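Long-range contact in S-M checkpoint control protein RAD4 (Schizosaccharomyces pombe, PDB 4BMD), which is needed for DNA replication and for the checkpoint that couples S and M phases, acting as a signalling adaptor in DNA damage responses: residues S48-V53 and F67-V72. Numbering follows the deposited sequence.
Sequences STIDFV and FSFPTV
In the third BRCT domain of Rad4, a parallel sheet in the 2-1-3-4 strand order of the BRCT fold ends at the pairing of Val-53, on strand 52-55, with Thr-71, on the outermost strand 71-73. Both backbone polar atoms of Val-53 are used, as in any parallel bridge: its N donates to Pro-70 O at 3.1 Å, nearly straight at 173°, and its O accepts from Val-72 N at 3.0 Å. Proline suits its place because only its carbonyl is called on, while its CB and CG touch Phe-52 CD1; the backbone of Phe-52 is hydrogen-bonded to that of Tyr-19 on the neighbouring strand 17-20.

Beta-branched valine suits the bridge because it offers two methyls to its neighbours. With CG1 anti to the backbone N (chi1 170°), this methyl sits over the centre of the Phe-67 ring, 3.7 Å from the centroid, in a CH-pi contact for which a flat phenylalanine supplies the face. Val-53 CG2 fits between Phe-69 CB, at 3.8 Å, and Phe-67 CD1. The Phe-69 ring crosses the Ile-50 side chain at about a right angle and takes it on one face, with Ile-50 CB 3.8 Å from Phe-69 CE1 and Ile-50 CG2 offset toward the rim. Tyr-19 touches Ile-50, Val-53 and Phe-67, while Tyr-21 meets the Phe-67 ring edge-to-face. An alanine in place of Phe-67 would probably leave Val-53 CG1 without its aromatic cover and deprive Tyr-21 of its ring partner.

Two well-directed backbone bonds thus set the register of the edge strand, and apolar contacts from Phe-67 and Phe-69 carry the join beyond the short bridge into the loop leading to strand 71-73, so that hydrophobic contacts probably contribute much of the hold between the two segments.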
ATOM      1  N   SER A  48     -25.923  10.679   4.731  1.00 54.36           N
ATOM      2  CA  SER A  48     -25.121  11.876   4.977  1.00 44.42           C
ATOM      3  C   SER A  48     -24.271  11.749   6.240  1.00 34.43           C
ATOM      4  O   SER A  48     -23.300  12.482   6.420  1.00 48.69           O
ATOM      5  CB  SER A  48     -26.020  13.111   5.064  1.00 56.89           C
ATOM      6  OG  SER A  48     -27.023  12.946   6.052  1.00 60.18           O
ATOM      7  N   THR A  49     -24.645  10.816   7.110  1.00 39.53           N
ATOM      8  CA  THR A  49     -23.914  10.567   8.346  1.00 50.00           C
ATOM      9  C   THR A  49     -22.523   9.997   8.066  1.00 55.01           C
ATOM     10  O   THR A  49     -21.561  10.304   8.774  1.00 56.41           O
ATOM     11  CB  THR A  49     -24.688   9.594   9.261  1.00 50.70           C
ATOM     12  OG1 THR A  49     -26.006  10.106   9.499  1.00 54.94           O
ATOM     13  CG2 THR A  49     -23.972   9.414  10.591  1.00 48.21           C
ATOM     14  N   ILE A  50     -22.426   9.175   7.024  1.00 47.60           N
ATOM     15  CA  ILE A  50     -21.177   8.504   6.669  1.00 48.34           C
ATOM     16  C   ILE A  50     -20.041   9.482   6.379  1.00 48.17           C
ATOM     17  O   ILE A  50     -20.184  10.394   5.564  1.00 39.63           O
ATOM     18  CB  ILE A  50     -21.365   7.579   5.450  1.00 40.95           C
ATOM     19  CG1 ILE A  50     -22.397   6.493   5.756  1.00 40.28           C
ATOM     20  CG2 ILE A  50     -20.039   6.950   5.047  1.00 33.64           C
ATOM     21  CD1 ILE A  50     -22.020   5.610   6.927  1.00 38.93           C
ATOM     22  N   ASP A  51     -18.913   9.284   7.055  1.00 47.49           N
ATOM     23  CA  ASP A  51     -17.734  10.114   6.842  1.00 45.52           C
ATOM     24  C   ASP A  51     -16.752   9.448   5.884  1.00 47.94           C
ATOM     25  O   ASP A  51     -16.178  10.106   5.020  1.00 40.99           O
ATOM     26  CB  ASP A  51     -17.041  10.424   8.169  1.00 46.68           C
ATOM     27  CG  ASP A  51     -17.884  11.295   9.077  1.00 55.26           C
ATOM     28  OD1 ASP A  51     -17.866  12.531   8.897  1.00 57.20           O
ATOM     29  OD2 ASP A  51     -18.562  10.745   9.970  1.00 58.35           O
ATOM     30  N   PHE A  52     -16.559   8.143   6.042  1.00 43.04           N
ATOM     31  CA  PHE A  52     -15.642   7.401   5.183  1.00 37.84           C
ATOM     32  C   PHE A  52     -16.201   6.038   4.797  1.00 41.41           C
ATOM     33  O   PHE A  52     -16.816   5.354   5.615  1.00 36.70           O
ATOM     34  CB  PHE A  52     -14.286   7.212   5.871  1.00 38.96           C
ATOM     35  CG  PHE A  52     -13.548   8.494   6.124  1.00 43.19           C
ATOM     36  CD1 PHE A  52     -12.791   9.081   5.124  1.00 38.77           C
ATOM     37  CD2 PHE A  52     -13.605   9.108   7.365  1.00 46.85           C
ATOM     38  CE1 PHE A  52     -12.107  10.259   5.356  1.00 47.01           C
ATOM     39  CE2 PHE A  52     -12.925  10.287   7.603  1.00 44.48           C
ATOM     40  CZ  PHE A  52     -12.175  10.864   6.596  1.00 44.24           C
ATOM     41  N   VAL A  53     -15.983   5.653   3.545  1.00 34.19           N
ATOM     42  CA  VAL A  53     -16.295   4.304   3.091  1.00 36.69           C
ATOM     43  C   VAL A  53     -15.013   3.480   3.083  1.00 35.41           C
ATOM     44  O   VAL A  53     -14.019   3.872   2.470  1.00 34.89           O
ATOM     45  CB  VAL A  53     -16.915   4.306   1.680  1.00 35.84           C
ATOM     46  CG1 VAL A  53     -17.006   2.888   1.136  1.00 30.42           C
ATOM     47  CG2 VAL A  53     -18.286   4.966   1.703  1.00 38.11           C
ATOM     48  N   PHE A  67     -19.187   5.487  -5.120  1.00 44.84           N
ATOM     49  CA  PHE A  67     -19.430   6.018  -3.786  1.00 52.51           C
ATOM     50  C   PHE A  67     -19.418   7.542  -3.790  1.00 53.92           C
ATOM     51  O   PHE A  67     -18.485   8.164  -4.298  1.00 53.26           O
ATOM     52  CB  PHE A  67     -18.389   5.497  -2.791  1.00 42.92           C
ATOM     53  CG  PHE A  67     -18.520   4.032  -2.482  1.00 45.11           C
ATOM     54  CD1 PHE A  67     -19.509   3.576  -1.628  1.00 40.81           C
ATOM     55  CD2 PHE A  67     -17.645   3.113  -3.036  1.00 44.15           C
ATOM     56  CE1 PHE A  67     -19.630   2.229  -1.338  1.00 40.05           C
ATOM     57  CE2 PHE A  67     -17.759   1.765  -2.750  1.00 35.83           C
ATOM     58  CZ  PHE A  67     -18.754   1.324  -1.901  1.00 41.49           C
ATOM     59  N   SER A  68     -20.459   8.138  -3.218  1.00 59.06           N
ATOM     60  CA  SER A  68     -20.534   9.588  -3.099  0.58 52.05           C
ATOM     61  C   SER A  68     -19.892  10.042  -1.792  1.00 47.23           C
ATOM     62  O   SER A  68     -20.298  11.041  -1.200  1.00 52.01           O
ATOM     63  CB  SER A  68     -21.988  10.058  -3.172  0.58 55.63           C
ATOM     64  OG  SER A  68     -22.582   9.677  -4.401  0.58 53.44           O
ATOM     65  N   PHE A  69     -18.886   9.293  -1.354  1.00 49.20           N
ATOM     66  CA  PHE A  69     -18.175   9.571  -0.117  1.00 48.04           C
ATOM     67  C   PHE A  69     -16.687   9.355  -0.350  1.00 47.37           C
ATOM     68  O   PHE A  69     -16.306   8.630  -1.269  1.00 52.39           O
ATOM     69  CB  PHE A  69     -18.658   8.630   0.988  1.00 47.24           C
ATOM     70  CG  PHE A  69     -20.143   8.655   1.202  1.00 46.09           C
ATOM     71  CD1 PHE A  69     -20.711   9.552   2.088  1.00 46.71           C
ATOM     72  CD2 PHE A  69     -20.970   7.778   0.518  1.00 47.62           C
ATOM     73  CE1 PHE A  69     -22.075   9.579   2.287  1.00 49.25           C
ATOM     74  CE2 PHE A  69     -22.338   7.801   0.714  1.00 49.28           C
ATOM     75  CZ  PHE A  69     -22.892   8.701   1.600  1.00 39.24           C
ATOM     76  N   PRO A  70     -15.836   9.992   0.471  1.00 49.73           N
ATOM     77  CA  PRO A  70     -14.401   9.704   0.381  1.00 51.86           C
ATOM     78  C   PRO A  70     -14.133   8.232   0.679  1.00 51.95           C
ATOM     79  O   PRO A  70     -14.569   7.714   1.708  1.00 36.43           O
ATOM     80  CB  PRO A  70     -13.787  10.600   1.464  1.00 50.75           C
ATOM     81  CG  PRO A  70     -14.920  10.994   2.346  1.00 48.52           C
ATOM     82  CD  PRO A  70     -16.131  11.028   1.474  1.00 48.13           C
ATOM     83  N   THR A  71     -13.429   7.569  -0.231  1.00 43.96           N
ATOM     84  CA  THR A  71     -13.221   6.132  -0.142  1.00 34.82           C
ATOM     85  C   THR A  71     -11.770   5.787   0.173  1.00 32.70           C
ATOM     86  O   THR A  71     -10.850   6.263  -0.491  1.00 45.63           O
ATOM     87  CB  THR A  71     -13.635   5.438  -1.453  1.00 43.44           C
ATOM     88  OG1 THR A  71     -15.030   5.662  -1.692  1.00 41.33           O
ATOM     89  CG2 THR A  71     -13.374   3.947  -1.376  1.00 44.07           C
ATOM     90  N   VAL A  72     -11.577   4.964   1.197  1.00 33.53           N
ATOM     91  CA  VAL A  72     -10.246   4.517   1.593  1.00 33.15           C
ATOM     92  C   VAL A  72     -10.264   3.017   1.864  1.00 32.47           C
ATOM     93  O   VAL A  72     -11.332   2.412   1.951  1.00 35.83           O
ATOM     94  CB  VAL A  72      -9.772   5.229   2.875  1.00 32.49           C
ATOM     95  CG1 VAL A  72      -9.689   6.732   2.661  1.00 33.18           C
ATOM     96  CG2 VAL A  72     -10.701   4.902   4.034  1.00 34.25           C
TER